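Tonb-dependent siderophore receptor (Acinetobacter baumannii, PDB 5FR8) probably takes up iron by binding ferric siderophores, possibly including ferric enterobactin, at the outer membrane in the first step of their import. Local coordinates at residues A578-F583 with M604-K609; Q84-G89 with S616-Y621; Y644-S649 with P672-S677; D538-G543 with L570-T575. All coordinates share one frame; numbering follows the deposited sequence.

Contact 1 of 4, residues A578-F583 with M604-K609; sequences ALIQGF and MDSKDK
Q581 and D605 come together because Q581 CG stands anti to its backbone N (chi1 -164°), while D605 CG lies beside its own backbone N (chi1 -66°). The two side chains run next to each other in the same sense. Q581 NE2 donates to D605 OD2 at 2.8 Å, nearly along the carboxylate C-O axis, with amide and carboxylate planes 33° apart. Q581 OE1 accepts from W531 NE1 on the neighbouring strand 525-541, so both ends of the amide are held and its rotation is fixed. L579 flanks the acid on this face, its CD2 lying 3.8 Å from D605 OD2.

Further along, the methyl CE of M604 rests 3.6 Å from Q581 CG and also touches F583 CE1. Its sulfur lies in the plane of the F583 ring, at the edge, with SD 5.3 Å from the ring centroid, a Met-aromatic contact. On the other face I580 CD1 abuts S606, whose OG accepts from L615 N.

The backbones pair antiparallel, L579 N donating to K607 O at 2.8 Å. Q581 O takes two donors from one side of its plane, D605 N at 3.1 Å and M604 N at 2.9 Å. M604 and D605 thus both oppose Q581, the signature of a classic beta bulge, here set in the hairpin of strands 564-591 and 594-608 within the TonB-dependent receptor barrel.

Contact 2 of 4, residues Q84-G89 with S616-Y621; sequences QIDIRG and SLVPIY
The carboxylate of D86 is the flat group that meets S616, and its two oxygens are used differently. S616 OG donates to D86 OD2 at 2.9 Å from above the carboxylate plane, 47° out of it. D86 OD1 instead uses its syn lone pair to accept from G89 N at 2.8 Å, closing an Asx motif within the segment. OD2 has a further donor in G91 N, so at least three hydrogen bonds grip this buried acid, which probably helps to stabilise its negative charge.

Other packing is sparse. V618 crosses the D86 side chain at about a right angle, its CG1 4.2 Å from D86 OD1 and 4.3 Å from G89 CA. S616 CB adds a touch on G89 O at 3.8 Å. The buried surface, 141 Å², is small, consistent with a single polar link rather than a broad interface.

This link joins the plug to the barrel. Strand 84-87 pairs with strand 68-71, whose T71 and N69 also touch 616-621, while helix 59-62 packs on I85. R88 forms salt bridges with E515 and E584 of the barrel wall. The loop segment 616-621 lies between strands 594-608 and 621-630, and its P619 leans on strand 635-648.

Contact 3 of 4, residues Y644-S649 with P672-S677; sequences YGRQKS and PSTVKS
S649 and S673 form the closely bonded end of this contact. S649 N donates to S673 O at 3.0 Å, nearly in line with the carbonyl. In return S673 N donates to S649 OG at 3.2 Å, with an N-H...O angle of 157°. The return bond is possible because OG sits between the backbone N and the carbonyl carbon (chi1 76°). Further along the ladder, Q647 and V675 make a hydrogen-bonded antiparallel pair. V675 N reaches Q647 O at 2.9 Å, whereas the reverse bond, Q647 N to V675 O, is longer at 3.3 Å. On the V675 face the two CB atoms approach to 4.2 Å, but the end of Q647 leads away and packs on P619.

These are neighbouring strands of the TonB-dependent receptor barrel, 635-648 and 674-687. The residues that connect 649 to 672 contain neither helix nor strand, as in the long extracellular loops of this family.

The solvent side is looser: R646 and K648 are exposed, T674 partly so. T674 CG2 lies 3.5 Å above one face of the R646 guanidinium, displaced toward its rim, and the side chains cross at about a right angle. R646 NH2 and K676 NZ stay 6.6 Å apart, a separation at which their like charges would still be expected to repel weakly. K648 touches T674 through CB, 3.7 Å from OG1, before its chain runs away from the other segment.

Contact 4 of 4, residues D538-G543 with L570-T575; sequences DKIVAG and LRWENT
V541 and E573 exchange a pair of backbone hydrogen bonds that satisfies both residues' amide N-H groups. V541 N donates to E573 O at 3.1 Å, almost straight at 176°, and E573 N returns to V541 O at 3.0 Å. T575 N donates to K539 O at 2.9 Å, extending the antiparallel ladder. Between them I540 and N574 form a non-hydrogen-bonded pair; I540 N, turned away from this ladder, donates to E509 OE2. Similarly, the carbonyl of W572 accepts from N503 ND2.

The E573 carboxylate is held within its own segment. R571 NE donates to its OE2 at 2.9 Å in a salt bridge, the donor standing 43° out of the carboxylate plane while the acceptor lies close to the guanidinium plane. The other oxygen, OE1, lies 3.4 Å from G543 CA.

Side-chain packing completes the join. W572 CE3 meets the V541-A542 peptide obliquely, 3.4 Å from V541 C, and also touches I540 CG2. On the opposite face V541 CG2 lies 3.9 Å from T575 CG2.

The two short strands, 539-541 and 573-575, run at 129° to each other. Beyond them L570 and W572 bond through their backbones to strand 498-501, which runs parallel to strand 564-591. Q476 of helix 474-477 touches I540 and W572, and Y112 meets the W572 ring.

Contacts 1, 3 and 4 join neighbouring barrel strands, whereas contact 2 links plug to barrel and is the most buried, its centre about 12 Å from the centre of the chain. Contacts 1 and 4 share strand 564-591 and touch where D608 OD1 meets T575 CG2; this strand is paired on both of its edges, with 525-541 and with 594-608. Contact 2 bridges contacts 1 and 3: I580 packs on R88 and G89, while I620 N and Y621 O probably bond to R646 O and G645 N. Chemistry follows place. A single side-chain bond to a buried acid spans contact 2; backbone ladders dominate the others, with charged, solvent-exposed side chains most prominent in contact 3.

Contact 1 of 4, residues A578-F583 with M604-K609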
loop_
_atom_site.group_PDB
_atom_site.type_symbol
_atom_site.label_atom_id
_atom_site.label_comp_id
_atom_site.label_asym_id
_atom_site.label_seq_id
_atom_site.Cartn_x
_atom_site.Cartn_y
_atom_site.Cartn_z
ATOM N N ALA A 578 -15.519 -7.584 10.203
ATOM C CA ALA A 578 -15.300 -6.146 10.415
ATOM C C ALA A 578 -16.302 -5.428 9.530
ATOM O O ALA A 578 -16.745 -5.998 8.520
ATOM C CB ALA A 578 -13.874 -5.735 10.062
ATOM N N LEU A 579 -16.681 -4.211 9.921
ATOM C CA LEU A 579 -17.622 -3.404 9.139
ATOM C C LEU A 579 -17.014 -2.079 8.722
ATOM O O LEU A 579 -16.631 -1.283 9.543
ATOM C CB LEU A 579 -18.915 -3.114 9.917
ATOM C CG LEU A 579 -19.794 -2.072 9.203
ATOM C CD1 LEU A 579 -20.297 -2.604 7.866
ATOM C CD2 LEU A 579 -20.976 -1.620 10.048
ATOM N N ILE A 580 -16.984 -1.835 7.426
ATOM C CA ILE A 580 -16.623 -0.533 6.909
ATOM C C ILE A 580 -17.803 0.094 6.165
ATOM O O ILE A 580 -18.545 -0.609 5.429
ATOM C CB ILE A 580 -15.408 -0.657 5.978
ATOM C CG1 ILE A 580 -14.139 -0.900 6.826
ATOM C CG2 ILE A 580 -15.268 0.570 5.105
ATOM C CD1 ILE A 580 -13.671 0.278 7.645
ATOM N N GLN A 581 -17.978 1.407 6.351
ATOM C CA GLN A 581 -19.073 2.112 5.674
ATOM C C GLN A 581 -18.833 3.602 5.629
ATOM O O GLN A 581 -18.207 4.150 6.532
ATOM C CB GLN A 581 -20.416 1.833 6.367
ATOM C CG GLN A 581 -21.643 2.186 5.529
ATOM C CD GLN A 581 -22.947 1.829 6.211
ATOM O OE1 GLN A 581 -24.008 1.747 5.564
ATOM N NE2 GLN A 581 -22.887 1.609 7.524
ATOM N N GLY A 582 -19.347 4.259 4.591
ATOM C CA GLY A 582 -19.149 5.691 4.455
ATOM C C GLY A 582 -19.696 6.266 3.171
ATOM O O GLY A 582 -20.362 5.572 2.387
ATOM N N PHE A 583 -19.375 7.534 2.935
ATOM C CA PHE A 583 -19.787 8.229 1.714
ATOM C C PHE A 583 -18.584 8.898 1.040
ATOM O O PHE A 583 -17.682 9.397 1.696
ATOM C CB PHE A 583 -20.814 9.272 2.053
ATOM C CG PHE A 583 -22.177 8.710 2.301
ATOM C CD1 PHE A 583 -22.517 8.182 3.543
ATOM C CD2 PHE A 583 -23.132 8.729 1.300
ATOM C CE1 PHE A 583 -23.780 7.672 3.775
ATOM C CE2 PHE A 583 -24.401 8.221 1.525
ATOM C CZ PHE A 583 -24.721 7.691 2.765
ATOM N N MET A 604 -18.386 6.483 8.248
ATOM C CA MET A 604 -19.456 6.213 9.210
ATOM C C MET A 604 -19.070 5.063 10.093
ATOM O O MET A 604 -19.497 5.008 11.216
ATOM C CB MET A 604 -20.754 5.807 8.506
ATOM C CG MET A 604 -21.681 6.940 8.145
ATOM S SD MET A 604 -23.300 6.401 7.497
ATOM C CE MET A 604 -22.812 5.529 6.011
ATOM N N ASP A 605 -18.304 4.116 9.588
ATOM C CA ASP A 605 -18.025 2.911 10.352
ATOM C C ASP A 605 -16.693 2.290 9.991
ATOM O O ASP A 605 -16.372 2.096 8.803
ATOM C CB ASP A 605 -19.092 1.847 10.122
ATOM C CG ASP A 605 -20.445 2.246 10.654
ATOM O OD1 ASP A 605 -20.535 2.599 11.856
ATOM O OD2 ASP A 605 -21.418 2.179 9.857
ATOM N N SER A 606 -15.922 1.993 11.025
ATOM C CA SER A 606 -14.737 1.182 10.909
ATOM C C SER A 606 -14.614 0.435 12.206
ATOM O O SER A 606 -14.063 0.953 13.170
ATOM C CB SER A 606 -13.476 2.034 10.701
ATOM O OG SER A 606 -12.332 1.216 10.412
ATOM N N LYS A 607 -15.112 -0.783 12.258
ATOM C CA LYS A 607 -15.026 -1.491 13.504
ATOM C C LYS A 607 -15.024 -2.987 13.280
ATOM O O LYS A 607 -15.768 -3.483 12.461
ATOM C CB LYS A 607 -16.174 -1.054 14.414
ATOM C CG LYS A 607 -17.534 -1.358 13.832
ATOM C CD LYS A 607 -18.640 -0.607 14.551
ATOM C CE LYS A 607 -19.985 -0.884 13.882
ATOM N NZ LYS A 607 -21.022 0.066 14.371
ATOM N N ASP A 608 -14.136 -3.686 13.985
ATOM C CA ASP A 608 -14.210 -5.124 14.095
ATOM C C ASP A 608 -15.356 -5.460 15.068
ATOM O O ASP A 608 -15.490 -4.875 16.120
ATOM C CB ASP A 608 -12.893 -5.698 14.598
ATOM C CG ASP A 608 -12.975 -7.203 14.892
ATOM O OD1 ASP A 608 -13.270 -8.018 13.981
ATOM O OD2 ASP A 608 -12.747 -7.571 16.060
ATOM N N LYS A 609 -16.186 -6.415 14.701
ATOM C CA LYS A 609 -17.375 -6.699 15.478
ATOM C C LYS A 609 -17.043 -7.507 16.737
ATOM O O LYS A 609 -17.940 -7.871 17.481
ATOM C CB LYS A 609 -18.426 -7.392 14.589
ATOM C CG LYS A 609 -19.425 -6.425 13.922
ATOM C CD LYS A 609 -20.730 -6.287 14.737
ATOM C CE LYS A 609 -21.900 -5.709 13.920
ATOM N NZ LYS A 609 -22.008 -6.267 12.527
#

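Contact 2 of 4, residues Q84-G89 with S616-Y621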
loop_
_atom_site.group_PDB
_atom_site.type_symbol
_atom_site.label_atom_id
_atom_site.label_comp_id
_atom_site.label_asym_id
_atom_site.label_seq_id
_atom_site.Cartn_x
_atom_site.Cartn_y
_atom_site.Cartn_z
ATOM N N GLN A 84 1.315 4.614 4.602
ATOM C CA GLN A 84 1.234 4.201 3.209
ATOM C C GLN A 84 -0.211 4.198 2.768
ATOM O O GLN A 84 -1.087 4.446 3.578
ATOM C CB GLN A 84 1.945 2.838 3.018
ATOM C CG GLN A 84 1.363 1.670 3.812
ATOM C CD GLN A 84 2.397 0.635 4.249
ATOM O OE1 GLN A 84 3.018 0.791 5.264
ATOM N NE2 GLN A 84 2.543 -0.452 3.487
ATOM N N ILE A 85 -0.461 3.949 1.489
ATOM C CA ILE A 85 -1.794 4.193 0.886
ATOM C C ILE A 85 -2.863 3.264 1.430
ATOM O O ILE A 85 -2.791 2.053 1.290
ATOM C CB ILE A 85 -1.778 4.004 -0.646
ATOM C CG1 ILE A 85 -0.901 5.067 -1.307
ATOM C CG2 ILE A 85 -3.188 4.091 -1.206
ATOM C CD1 ILE A 85 -0.528 4.731 -2.725
ATOM N N ASP A 86 -3.869 3.855 2.039
ATOM C CA ASP A 86 -5.011 3.123 2.579
ATOM C C ASP A 86 -6.269 3.467 1.769
ATOM O O ASP A 86 -6.489 4.630 1.420
ATOM C CB ASP A 86 -5.187 3.538 4.046
ATOM C CG ASP A 86 -6.441 2.980 4.672
ATOM O OD1 ASP A 86 -7.538 3.391 4.241
ATOM O OD2 ASP A 86 -6.305 2.150 5.605
ATOM N N ILE A 87 -7.100 2.478 1.477
ATOM C CA ILE A 87 -8.326 2.732 0.730
ATOM C C ILE A 87 -9.592 2.395 1.518
ATOM O O ILE A 87 -9.850 1.248 1.855
ATOM C CB ILE A 87 -8.350 1.933 -0.563
ATOM C CG1 ILE A 87 -7.228 2.374 -1.478
ATOM C CG2 ILE A 87 -9.664 2.164 -1.304
ATOM C CD1 ILE A 87 -7.106 1.475 -2.692
ATOM N N ARG A 88 -10.396 3.405 1.796
ATOM C CA ARG A 88 -11.647 3.224 2.555
ATOM C C ARG A 88 -11.456 2.590 3.915
ATOM O O ARG A 88 -12.375 1.958 4.444
ATOM C CB ARG A 88 -12.645 2.445 1.747
ATOM C CG ARG A 88 -13.217 3.293 0.624
ATOM C CD ARG A 88 -14.094 2.472 -0.290
ATOM N NE ARG A 88 -14.615 3.270 -1.378
ATOM C CZ ARG A 88 -15.396 2.796 -2.334
ATOM N NH1 ARG A 88 -15.724 1.502 -2.338
ATOM N NH2 ARG A 88 -15.850 3.619 -3.273
ATOM N N GLY A 89 -10.282 2.824 4.505
ATOM C CA GLY A 89 -10.029 2.466 5.896
ATOM C C GLY A 89 -9.902 0.980 6.132
ATOM O O GLY A 89 -10.229 0.487 7.214
ATOM N N SER A 616 -8.066 0.688 11.031
ATOM C CA SER A 616 -6.991 1.513 10.524
ATOM C C SER A 616 -7.225 2.986 10.890
ATOM O O SER A 616 -8.273 3.529 10.649
ATOM C CB SER A 616 -6.951 1.349 9.023
ATOM O OG SER A 616 -6.280 2.435 8.463
ATOM N N LEU A 617 -6.240 3.634 11.471
ATOM C CA LEU A 617 -6.404 4.988 11.951
ATOM C C LEU A 617 -6.554 5.955 10.779
ATOM O O LEU A 617 -5.607 6.207 10.075
ATOM C CB LEU A 617 -5.186 5.376 12.794
ATOM C CG LEU A 617 -5.167 5.067 14.294
ATOM C CD1 LEU A 617 -6.036 3.880 14.633
ATOM C CD2 LEU A 617 -3.737 4.831 14.773
ATOM N N VAL A 618 -7.750 6.495 10.590
ATOM C CA VAL A 618 -8.032 7.430 9.495
ATOM C C VAL A 618 -9.059 8.453 9.947
ATOM O O VAL A 618 -9.926 8.147 10.767
ATOM C CB VAL A 618 -8.630 6.748 8.262
ATOM C CG1 VAL A 618 -7.710 5.638 7.754
ATOM C CG2 VAL A 618 -10.021 6.216 8.566
ATOM N N PRO A 619 -8.956 9.680 9.415
ATOM C CA PRO A 619 -9.848 10.725 9.889
ATOM C C PRO A 619 -11.300 10.329 9.605
ATOM O O PRO A 619 -11.562 9.644 8.648
ATOM C CB PRO A 619 -9.423 11.952 9.064
ATOM C CG PRO A 619 -8.036 11.655 8.600
ATOM C CD PRO A 619 -8.018 10.169 8.391
ATOM N N ILE A 620 -12.217 10.753 10.456
ATOM C CA ILE A 620 -13.608 10.432 10.291
ATOM C C ILE A 620 -14.154 11.105 9.033
ATOM O O ILE A 620 -15.028 10.541 8.353
ATOM C CB ILE A 620 -14.427 10.827 11.537
ATOM C CG1 ILE A 620 -15.867 10.362 11.389
ATOM C CG2 ILE A 620 -14.382 12.323 11.797
ATOM C CD1 ILE A 620 -16.652 10.539 12.662
ATOM N N TYR A 621 -13.636 12.298 8.715
ATOM C CA TYR A 621 -13.897 12.918 7.411
ATOM C C TYR A 621 -12.615 13.526 6.831
ATOM O O TYR A 621 -11.650 13.819 7.546
ATOM C CB TYR A 621 -15.014 13.948 7.496
ATOM C CG TYR A 621 -14.630 15.281 8.095
ATOM C CD1 TYR A 621 -13.972 16.242 7.347
ATOM C CD2 TYR A 621 -14.972 15.601 9.401
ATOM C CE1 TYR A 621 -13.628 17.471 7.897
ATOM C CE2 TYR A 621 -14.638 16.824 9.955
ATOM C CZ TYR A 621 -13.962 17.751 9.199
ATOM O OH TYR A 621 -13.644 18.974 9.751
#

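Contact 3 of 4, residues Y644-S649 with P672-S677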
loop_
_atom_site.group_PDB
_atom_site.type_symbol
_atom_site.label_atom_id
_atom_site.label_comp_id
_atom_site.label_asym_id
_atom_site.label_seq_id
_atom_site.Cartn_x
_atom_site.Cartn_y
_atom_site.Cartn_z
ATOM N N TYR A 644 -8.987 17.708 7.559
ATOM C CA TYR A 644 -9.127 16.414 8.198
ATOM C C TYR A 644 -9.956 16.581 9.444
ATOM O O TYR A 644 -9.606 17.372 10.309
ATOM C CB TYR A 644 -7.764 15.876 8.659
ATOM C CG TYR A 644 -6.698 15.733 7.616
ATOM C CD1 TYR A 644 -6.821 14.800 6.568
ATOM C CD2 TYR A 644 -5.552 16.499 7.690
ATOM C CE1 TYR A 644 -5.835 14.674 5.591
ATOM C CE2 TYR A 644 -4.547 16.377 6.735
ATOM C CZ TYR A 644 -4.697 15.466 5.694
ATOM O OH TYR A 644 -3.712 15.356 4.778
ATOM N N GLY A 645 -11.046 15.826 9.551
ATOM C CA GLY A 645 -11.736 15.653 10.831
ATOM C C GLY A 645 -10.913 14.782 11.786
ATOM O O GLY A 645 -9.728 14.514 11.547
ATOM N N ARG A 646 -11.556 14.306 12.851
ATOM C CA ARG A 646 -10.851 13.740 14.000
ATOM C C ARG A 646 -10.432 12.269 13.829
ATOM O O ARG A 646 -11.250 11.395 13.478
ATOM C CB ARG A 646 -11.713 13.904 15.256
ATOM C CG ARG A 646 -12.347 15.290 15.394
ATOM C CD ARG A 646 -13.484 15.321 16.408
ATOM N NE ARG A 646 -12.989 15.517 17.770
ATOM C CZ ARG A 646 -13.060 14.613 18.756
ATOM N NH1 ARG A 646 -13.636 13.422 18.553
ATOM N NH2 ARG A 646 -12.560 14.902 19.961
ATOM N N GLN A 647 -9.153 12.013 14.112
ATOM C CA GLN A 647 -8.581 10.662 14.053
ATOM C C GLN A 647 -8.589 10.044 15.430
ATOM O O GLN A 647 -7.747 10.408 16.277
ATOM C CB GLN A 647 -7.121 10.689 13.537
ATOM C CG GLN A 647 -6.985 10.580 12.030
ATOM C CD GLN A 647 -5.677 9.951 11.562
ATOM O OE1 GLN A 647 -5.095 9.072 12.217
ATOM N NE2 GLN A 647 -5.225 10.379 10.386
ATOM N N LYS A 648 -9.531 9.137 15.679
ATOM C CA LYS A 648 -9.578 8.462 16.981
ATOM C C LYS A 648 -8.621 7.278 17.014
ATOM O O LYS A 648 -8.336 6.639 15.978
ATOM C CB LYS A 648 -10.987 7.990 17.350
ATOM C CG LYS A 648 -11.631 7.103 16.302
ATOM C CD LYS A 648 -12.786 6.256 16.807
ATOM C CE LYS A 648 -13.426 5.603 15.573
ATOM N NZ LYS A 648 -14.106 4.290 15.815
ATOM N N SER A 649 -8.125 6.991 18.218
ATOM C CA SER A 649 -7.239 5.868 18.441
ATOM C C SER A 649 -8.061 4.620 18.631
ATOM O O SER A 649 -9.274 4.709 18.818
ATOM C CB SER A 649 -6.489 6.088 19.729
ATOM O OG SER A 649 -7.346 5.815 20.824
ATOM N N PRO A 672 -7.232 5.849 25.357
ATOM C CA PRO A 672 -7.785 6.295 24.087
ATOM C C PRO A 672 -7.735 7.807 23.992
ATOM O O PRO A 672 -7.988 8.469 24.978
ATOM C CB PRO A 672 -9.228 5.798 24.152
ATOM C CG PRO A 672 -9.173 4.632 25.078
ATOM C CD PRO A 672 -8.221 5.082 26.131
ATOM N N SER A 673 -7.371 8.321 22.821
ATOM C CA SER A 673 -7.262 9.751 22.570
ATOM C C SER A 673 -7.531 9.977 21.101
ATOM O O SER A 673 -7.546 9.035 20.322
ATOM C CB SER A 673 -5.873 10.283 22.917
ATOM O OG SER A 673 -4.858 9.455 22.411
ATOM N N THR A 674 -7.731 11.230 20.718
ATOM C CA THR A 674 -8.242 11.531 19.400
ATOM C C THR A 674 -7.598 12.793 18.890
ATOM O O THR A 674 -7.704 13.807 19.506
ATOM C CB THR A 674 -9.757 11.754 19.501
ATOM O OG1 THR A 674 -10.377 10.542 19.942
ATOM C CG2 THR A 674 -10.351 12.188 18.167
ATOM N N VAL A 675 -6.954 12.749 17.741
ATOM C CA VAL A 675 -6.359 13.960 17.208
ATOM C C VAL A 675 -7.438 14.945 16.763
ATOM O O VAL A 675 -8.330 14.575 16.019
ATOM C CB VAL A 675 -5.484 13.644 16.003
ATOM C CG1 VAL A 675 -4.979 14.925 15.374
ATOM C CG2 VAL A 675 -4.328 12.745 16.423
ATOM N N LYS A 676 -7.346 16.195 17.211
ATOM C CA LYS A 676 -8.325 17.220 16.848
ATOM C C LYS A 676 -8.177 17.583 15.383
ATOM O O LYS A 676 -7.088 17.456 14.830
ATOM C CB LYS A 676 -8.194 18.436 17.773
ATOM C CG LYS A 676 -8.556 18.080 19.206
ATOM C CD LYS A 676 -8.680 19.265 20.160
ATOM C CE LYS A 676 -8.948 18.769 21.582
ATOM N NZ LYS A 676 -9.008 19.872 22.568
ATOM N N SER A 677 -9.271 17.989 14.739
ATOM C CA SER A 677 -9.253 18.164 13.297
ATOM C C SER A 677 -8.427 19.375 12.908
ATOM O O SER A 677 -8.187 20.245 13.726
ATOM C CB SER A 677 -10.651 18.293 12.755
ATOM O OG SER A 677 -11.316 19.281 13.475
#

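Contact 4 of 4, residues D538-G543 with L570-T575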
loop_
_atom_site.group_PDB
_atom_site.type_symbol
_atom_site.label_atom_id
_atom_site.label_comp_id
_atom_site.label_asym_id
_atom_site.label_seq_id
_atom_site.Cartn_x
_atom_site.Cartn_y
_atom_site.Cartn_z
ATOM N N ASP A 538 -13.559 -12.927 7.921
ATOM C CA ASP A 538 -12.415 -13.804 8.173
ATOM C C ASP A 538 -11.037 -13.135 8.019
ATOM O O ASP A 538 -10.094 -13.745 7.509
ATOM C CB ASP A 538 -12.508 -15.012 7.254
ATOM C CG ASP A 538 -13.584 -15.984 7.683
ATOM O OD1 ASP A 538 -13.758 -16.206 8.905
ATOM O OD2 ASP A 538 -14.261 -16.525 6.795
ATOM N N LYS A 539 -10.904 -11.894 8.469
ATOM C CA LYS A 539 -9.595 -11.234 8.439
ATOM C C LYS A 539 -8.639 -11.972 9.341
ATOM O O LYS A 539 -9.023 -12.395 10.421
ATOM C CB LYS A 539 -9.683 -9.809 8.959
ATOM C CG LYS A 539 -8.336 -9.156 9.118
ATOM C CD LYS A 539 -8.510 -7.704 9.481
ATOM C CE LYS A 539 -7.418 -6.834 8.884
ATOM N NZ LYS A 539 -6.204 -6.833 9.707
ATOM N N ILE A 540 -7.395 -12.110 8.898
ATOM C CA ILE A 540 -6.423 -12.938 9.595
ATOM C C ILE A 540 -5.692 -12.122 10.605
ATOM O O ILE A 540 -5.082 -11.149 10.229
ATOM C CB ILE A 540 -5.406 -13.547 8.606
ATOM C CG1 ILE A 540 -6.132 -14.518 7.656
ATOM C CG2 ILE A 540 -4.291 -14.258 9.354
ATOM C CD1 ILE A 540 -5.288 -15.036 6.507
ATOM N N VAL A 541 -5.758 -12.504 11.876
ATOM C CA VAL A 541 -5.095 -11.761 12.946
ATOM C C VAL A 541 -4.671 -12.671 14.104
ATOM O O VAL A 541 -5.139 -13.819 14.216
ATOM C CB VAL A 541 -6.012 -10.688 13.570
ATOM C CG1 VAL A 541 -6.407 -9.640 12.561
ATOM C CG2 VAL A 541 -7.234 -11.320 14.235
ATOM N N ALA A 542 -3.818 -12.130 14.983
ATOM C CA ALA A 542 -3.358 -12.849 16.178
ATOM C C ALA A 542 -4.524 -13.403 16.966
ATOM O O ALA A 542 -5.379 -12.666 17.422
ATOM C CB ALA A 542 -2.514 -11.956 17.073
ATOM N N GLY A 543 -4.535 -14.715 17.117
ATOM C CA GLY A 543 -5.635 -15.429 17.741
ATOM C C GLY A 543 -5.706 -15.253 19.250
ATOM O O GLY A 543 -4.769 -14.752 19.884
ATOM N N LEU A 570 -1.113 -19.972 21.045
ATOM C CA LEU A 570 -2.081 -19.308 20.174
ATOM C C LEU A 570 -1.634 -19.481 18.737
ATOM O O LEU A 570 -0.458 -19.715 18.475
ATOM C CB LEU A 570 -2.130 -17.813 20.498
ATOM C CG LEU A 570 -2.456 -17.471 21.954
ATOM C CD1 LEU A 570 -2.056 -16.039 22.299
ATOM C CD2 LEU A 570 -3.933 -17.737 22.236
ATOM N N ARG A 571 -2.549 -19.335 17.798
ATOM C CA ARG A 571 -2.146 -19.294 16.404
ATOM C C ARG A 571 -2.911 -18.233 15.611
ATOM O O ARG A 571 -4.038 -17.886 15.938
ATOM C CB ARG A 571 -2.329 -20.679 15.765
ATOM C CG ARG A 571 -3.653 -21.329 16.089
ATOM C CD ARG A 571 -3.946 -22.535 15.205
ATOM N NE ARG A 571 -5.359 -22.565 14.815
ATOM C CZ ARG A 571 -5.901 -23.477 14.021
ATOM N NH1 ARG A 571 -5.155 -24.453 13.521
ATOM N NH2 ARG A 571 -7.193 -23.411 13.727
ATOM N N TRP A 572 -2.303 -17.730 14.550
ATOM C CA TRP A 572 -3.015 -16.856 13.654
ATOM C C TRP A 572 -4.382 -17.486 13.335
ATOM O O TRP A 572 -4.506 -18.701 13.199
ATOM C CB TRP A 572 -2.185 -16.579 12.386
ATOM C CG TRP A 572 -0.919 -15.735 12.626
ATOM C CD1 TRP A 572 0.342 -16.197 12.888
ATOM C CD2 TRP A 572 -0.823 -14.297 12.631
ATOM N NE1 TRP A 572 1.205 -15.145 13.065
ATOM C CE2 TRP A 572 0.519 -13.969 12.902
ATOM C CE3 TRP A 572 -1.740 -13.262 12.427
ATOM C CZ2 TRP A 572 0.964 -12.664 12.956
ATOM C CZ3 TRP A 572 -1.296 -11.966 12.487
ATOM C CH2 TRP A 572 0.043 -11.675 12.752
ATOM N N GLU A 573 -5.412 -16.657 13.218
ATOM C CA GLU A 573 -6.765 -17.167 13.027
ATOM C C GLU A 573 -7.626 -16.148 12.316
ATOM O O GLU A 573 -7.453 -14.962 12.513
ATOM C CB GLU A 573 -7.365 -17.540 14.375
ATOM C CG GLU A 573 -7.410 -19.042 14.600
ATOM C CD GLU A 573 -7.050 -19.446 16.020
ATOM O OE1 GLU A 573 -6.824 -18.548 16.871
ATOM O OE2 GLU A 573 -6.990 -20.674 16.289
ATOM N N ASN A 574 -8.524 -16.599 11.452
ATOM C CA ASN A 574 -9.413 -15.662 10.800
ATOM C C ASN A 574 -10.523 -15.350 11.795
ATOM O O ASN A 574 -11.106 -16.288 12.338
ATOM C CB ASN A 574 -10.067 -16.174 9.491
ATOM C CG ASN A 574 -9.441 -17.448 8.934
ATOM O OD1 ASN A 574 -8.717 -17.402 7.967
ATOM N ND2 ASN A 574 -9.767 -18.593 9.517
ATOM N N THR A 575 -10.796 -14.052 12.027
ATOM C CA THR A 575 -11.828 -13.586 12.948
ATOM C C THR A 575 -13.046 -13.115 12.129
ATOM O O THR A 575 -12.875 -12.546 11.026
ATOM C CB THR A 575 -11.286 -12.442 13.835
ATOM O OG1 THR A 575 -12.252 -12.116 14.865
ATOM C CG2 THR A 575 -10.951 -11.198 12.984
#